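Local coordinates for ribonucleoside triphosphate reductase (Lactobacillus leichmannii, PDB 1L1L), which reduces ribonucleoside triphosphates to 2'-deoxyribonucleoside triphosphates with the help of adenosylcobalamin, as a monomeric, allosterically regulated class II ribonucleotide reductase, at residues Asp179-Asp183 and Asp245-Lys249; Gln573-Phe577 and Glu595-Thr600. One frame throughout, in Å; residues are numbered along the deposited sequence.

Interaction 1: residues Asp179-Asp183 and Asp245-Lys249; sequences DFAID and DRKQK
The Gln248 side chain crosses that of Phe180 at about a right angle, its CG packing on Phe180 CB at 3.8 Å and its amide NE2 giving a hydrogen bond to Ala181 O. That bond is long, at 3.3 Å from NE2 to O, and markedly bent at the hydrogen, with the acceptor tilted out of the amide plane. The extended run beyond CG carries the amide far enough to reach this carbonyl. The main chain of Gln248 is engaged as well: its O accepts from Asp183 N at 3.0 Å, a straighter bond of 165°.

Phe180 supplies the nonpolar side. With chi1 at -41°, CG stands beside the backbone N, and the ring projects toward Arg246, whose CA lies over one face. The CE1 edge in turn comes over a face of the Arg246 guanidinium, 3.6 Å from NH1. Ring and guanidinium planes are 72° apart, so the two groups do not stack face on face. Asp179 CB covers the centre of a ring face.

Ile182 reaches across chiefly with CD1, 3.7 Å from Gln248 CA and close to Lys247 O. Its backbone N and O are held by Asn289 and Asn285, while Lys249 sends its amine to a salt bridge with Asp212.

The two segments run nearly the same way, and Asp183 and Lys249 form a parallel bridge with CA atoms 5.0 Å apart. This is the entry into a parallel strand pair, where two loops converge just as strands 183-187 and 249-253 begin.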
# COMPACT_ATOMS: atom_id res chain seq x y z
N ASP A 179 17.10 22.72 -20.32
CA ASP A 179 18.12 23.69 -20.72
C ASP A 179 19.57 23.22 -20.85
O ASP A 179 20.28 23.69 -21.74
CB ASP A 179 18.09 24.89 -19.77
CG ASP A 179 16.92 25.80 -20.03
OD1 ASP A 179 16.61 26.65 -19.16
OD2 ASP A 179 16.31 25.69 -21.12
N PHE A 180 20.03 22.33 -19.97
CA PHE A 180 21.41 21.87 -20.03
C PHE A 180 21.62 20.38 -19.89
O PHE A 180 21.03 19.73 -19.02
CB PHE A 180 22.24 22.55 -18.93
CG PHE A 180 21.92 24.00 -18.73
CD1 PHE A 180 22.14 24.93 -19.75
CD2 PHE A 180 21.40 24.45 -17.52
CE1 PHE A 180 21.83 26.27 -19.57
CE2 PHE A 180 21.09 25.79 -17.33
CZ PHE A 180 21.31 26.71 -18.35
N ALA A 181 22.47 19.82 -20.74
CA ALA A 181 22.80 18.40 -20.67
C ALA A 181 23.93 18.38 -19.65
O ALA A 181 24.98 18.97 -19.88
CB ALA A 181 23.29 17.89 -22.00
N ILE A 182 23.71 17.70 -18.53
CA ILE A 182 24.72 17.65 -17.47
C ILE A 182 25.74 16.53 -17.59
O ILE A 182 25.41 15.39 -17.89
CB ILE A 182 24.04 17.54 -16.09
CG1 ILE A 182 23.09 18.72 -15.87
CG2 ILE A 182 25.10 17.49 -14.99
CD1 ILE A 182 23.74 20.08 -15.94
N ASP A 183 27.00 16.88 -17.36
CA ASP A 183 28.09 15.91 -17.39
C ASP A 183 28.16 15.39 -15.95
O ASP A 183 28.37 16.16 -15.01
CB ASP A 183 29.41 16.60 -17.76
CG ASP A 183 30.56 15.62 -17.83
OD1 ASP A 183 30.41 14.57 -18.50
OD2 ASP A 183 31.62 15.89 -17.22
N ASP A 245 24.24 29.97 -12.95
CA ASP A 245 25.62 29.86 -13.43
C ASP A 245 25.80 29.00 -14.67
O ASP A 245 26.92 28.84 -15.16
CB ASP A 245 26.51 29.32 -12.31
CG ASP A 245 26.90 30.38 -11.32
OD1 ASP A 245 26.03 31.19 -10.93
OD2 ASP A 245 28.09 30.41 -10.93
N ARG A 246 24.71 28.43 -15.16
CA ARG A 246 24.76 27.60 -16.36
C ARG A 246 25.85 26.53 -16.23
O ARG A 246 26.45 26.11 -17.23
CB ARG A 246 25.03 28.49 -17.58
CG ARG A 246 24.31 29.84 -17.50
CD ARG A 246 24.52 30.73 -18.72
NE ARG A 246 23.32 30.77 -19.56
CZ ARG A 246 23.04 29.90 -20.53
NH1 ARG A 246 23.88 28.90 -20.79
NH2 ARG A 246 21.92 30.03 -21.23
N LYS A 247 26.10 26.09 -15.01
CA LYS A 247 27.10 25.07 -14.75
C LYS A 247 26.58 23.71 -15.24
O LYS A 247 25.47 23.31 -14.91
CB LYS A 247 27.41 25.00 -13.26
CG LYS A 247 28.02 26.27 -12.71
CD LYS A 247 28.07 26.24 -11.19
CE LYS A 247 28.71 27.49 -10.62
NZ LYS A 247 30.12 27.65 -11.08
N GLN A 248 27.40 23.02 -16.03
CA GLN A 248 27.00 21.73 -16.58
C GLN A 248 27.98 20.62 -16.20
O GLN A 248 28.12 19.63 -16.91
CB GLN A 248 26.90 21.81 -18.10
CG GLN A 248 26.05 22.98 -18.60
CD GLN A 248 25.99 23.07 -20.12
OE1 GLN A 248 25.87 24.16 -20.68
NE2 GLN A 248 26.06 21.92 -20.79
N LYS A 249 28.66 20.80 -15.07
CA LYS A 249 29.61 19.81 -14.60
C LYS A 249 29.28 19.45 -13.16
O LYS A 249 29.49 20.25 -12.25
CB LYS A 249 31.04 20.36 -14.70
CG LYS A 249 31.49 20.62 -16.13
CD LYS A 249 32.95 21.07 -16.18
CE LYS A 249 33.42 21.25 -17.62
NZ LYS A 249 34.86 21.64 -17.73

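Interaction 2: residues Gln573-Phe577 and Glu595-Thr600; sequences QRIRF and EADIYT
This is a polar, surface contact between side chains, made where strand 570-578 faces the end of strand 593-596 and the turn after it. Strand 603-611 lies between the two strands in an antiparallel sheet, and the contact is made by side chains, with long arginines reaching across; the nearest CA atoms, those of Arg576 and Asp597, are 7.3 Å apart.

The first bridge is short and nearly straight. Arg574 is extended from CG to NE, and NE donates to Glu595 OE2 at 2.9 Å and 174°. OE2 lies in the guanidinium plane and is approached on its syn side, although the two planes are turned 49° apart. The other guanidinium nitrogens look elsewhere: NH2 to Glu691 and NH1 to Ala688 O.

The second bridge is looser. Bending at chi3 (-54°) turns the Arg576 guanidinium to the Asp597 carboxylate, OD2 lying over one guanidinium face and 3.1 Å from NH2. The bond from NH2 to OD1 is weak, at 3.3 Å. Tyr599 CB comes to the guanidinium edge, 3.4 Å from NH2, and Thr600 OG1 also lies over a face, 3.1 Å from NH1 but at too poor an angle for a hydrogen bond.

Asp597 has a second task: its OD1 accepts from Tyr599 N at 3.1 Å, closing an Asx turn. The chemistry thus ties a turn-forming carboxylate to a strand two places away in the sheet. Since Glu607 brings another negative charge close to Glu595 OE2, the positive charge of Arg574 probably offsets repulsion between these two carboxylates.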
# COMPACT_ATOMS: atom_id res chain seq x y z
N GLN A 573 -2.67 -24.56 0.81
CA GLN A 573 -1.94 -23.33 0.55
C GLN A 573 -0.49 -23.53 0.94
O GLN A 573 -0.20 -24.00 2.04
CB GLN A 573 -2.55 -22.15 1.30
CG GLN A 573 -3.88 -21.73 0.72
CD GLN A 573 -4.14 -20.24 0.89
OE1 GLN A 573 -3.31 -19.42 0.50
NE2 GLN A 573 -5.30 -19.90 1.45
N ARG A 574 0.41 -23.20 0.02
CA ARG A 574 1.84 -23.34 0.26
C ARG A 574 2.51 -22.03 0.64
O ARG A 574 2.38 -21.02 -0.06
CB ARG A 574 2.53 -23.90 -1.00
CG ARG A 574 2.14 -25.31 -1.35
CD ARG A 574 2.95 -25.84 -2.53
NE ARG A 574 2.76 -27.27 -2.70
CZ ARG A 574 1.68 -27.82 -3.22
NH1 ARG A 574 0.69 -27.06 -3.65
NH2 ARG A 574 1.58 -29.14 -3.30
N ILE A 575 3.24 -22.06 1.75
CA ILE A 575 3.97 -20.91 2.23
C ILE A 575 5.45 -21.24 2.10
O ILE A 575 5.89 -22.30 2.55
CB ILE A 575 3.64 -20.62 3.71
CG1 ILE A 575 2.13 -20.52 3.87
CG2 ILE A 575 4.32 -19.35 4.16
CD1 ILE A 575 1.48 -19.52 2.91
N ARG A 576 6.21 -20.35 1.46
CA ARG A 576 7.62 -20.58 1.24
C ARG A 576 8.51 -19.97 2.32
O ARG A 576 8.32 -18.81 2.72
CB ARG A 576 8.01 -20.05 -0.15
CG ARG A 576 7.03 -20.55 -1.20
CD ARG A 576 7.62 -20.60 -2.60
NE ARG A 576 8.17 -19.32 -3.02
CZ ARG A 576 8.58 -19.06 -4.26
NH1 ARG A 576 9.08 -17.87 -4.56
NH2 ARG A 576 8.46 -19.99 -5.20
N PHE A 577 9.46 -20.77 2.79
CA PHE A 577 10.40 -20.38 3.83
C PHE A 577 11.84 -20.64 3.41
O PHE A 577 12.12 -21.59 2.68
CB PHE A 577 10.20 -21.22 5.12
CG PHE A 577 8.87 -21.04 5.78
CD1 PHE A 577 7.75 -21.74 5.34
CD2 PHE A 577 8.74 -20.16 6.85
CE1 PHE A 577 6.51 -21.56 5.94
CE2 PHE A 577 7.50 -19.97 7.46
CZ PHE A 577 6.38 -20.66 7.00
N GLU A 595 8.30 -29.69 1.43
CA GLU A 595 8.99 -30.15 0.23
C GLU A 595 9.89 -29.02 -0.24
O GLU A 595 9.62 -27.85 0.04
CB GLU A 595 7.97 -30.47 -0.87
CG GLU A 595 7.30 -29.21 -1.43
CD GLU A 595 6.08 -29.49 -2.28
OE1 GLU A 595 6.19 -30.26 -3.26
OE2 GLU A 595 5.01 -28.92 -1.96
N ALA A 596 10.96 -29.37 -0.94
CA ALA A 596 11.85 -28.34 -1.45
C ALA A 596 11.06 -27.56 -2.51
O ALA A 596 10.32 -28.15 -3.30
CB ALA A 596 13.10 -28.98 -2.07
N ASP A 597 11.19 -26.24 -2.51
CA ASP A 597 10.49 -25.39 -3.47
C ASP A 597 11.25 -25.50 -4.79
O ASP A 597 12.47 -25.41 -4.81
CB ASP A 597 10.48 -23.95 -2.94
CG ASP A 597 10.05 -22.93 -3.97
OD1 ASP A 597 9.16 -23.21 -4.80
OD2 ASP A 597 10.61 -21.82 -3.93
N ILE A 598 10.53 -25.72 -5.88
CA ILE A 598 11.18 -25.87 -7.19
C ILE A 598 11.42 -24.55 -7.91
O ILE A 598 12.17 -24.51 -8.90
CB ILE A 598 10.35 -26.78 -8.13
CG1 ILE A 598 8.99 -26.15 -8.42
CG2 ILE A 598 10.20 -28.16 -7.51
CD1 ILE A 598 8.03 -27.05 -9.17
N TYR A 599 10.80 -23.48 -7.44
CA TYR A 599 10.94 -22.17 -8.08
C TYR A 599 12.03 -21.28 -7.49
O TYR A 599 12.40 -20.27 -8.09
CB TYR A 599 9.61 -21.41 -8.05
CG TYR A 599 8.46 -22.18 -8.65
CD1 TYR A 599 8.50 -22.57 -10.00
CD2 TYR A 599 7.37 -22.56 -7.88
CE1 TYR A 599 7.48 -23.33 -10.54
CE2 TYR A 599 6.34 -23.31 -8.42
CZ TYR A 599 6.40 -23.70 -9.75
OH TYR A 599 5.40 -24.48 -10.26
N THR A 600 12.53 -21.65 -6.32
CA THR A 600 13.55 -20.84 -5.66
C THR A 600 14.55 -21.72 -4.94
O THR A 600 14.19 -22.68 -4.26
CB THR A 600 12.93 -19.88 -4.62
OG1 THR A 600 11.79 -19.23 -5.20
CG2 THR A 600 13.94 -18.81 -4.21

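Overall arrangement
Interactions 1 and 2 are separate sites, their centres 51 Å apart and their nearest atoms about 39 Å apart. They follow one another along the chain. Interaction 1 lies 38 Å from the centre of the chain, with its second segment in the range assigned to the insertion domain of B12-dependent ribonucleotide reductases; interaction 2 lies 25 Å from that centre, on the four-stranded antiparallel sheet that includes strand 690-692. Interaction 1, where two strands begin, combines one main-chain hydrogen bond with side-chain contacts; interaction 2 links a segment within one strand to the end of another through charged side chains. Neither contains a residue of the Cys119-Cys419 disulfide, probably the redox-active pair of the active site.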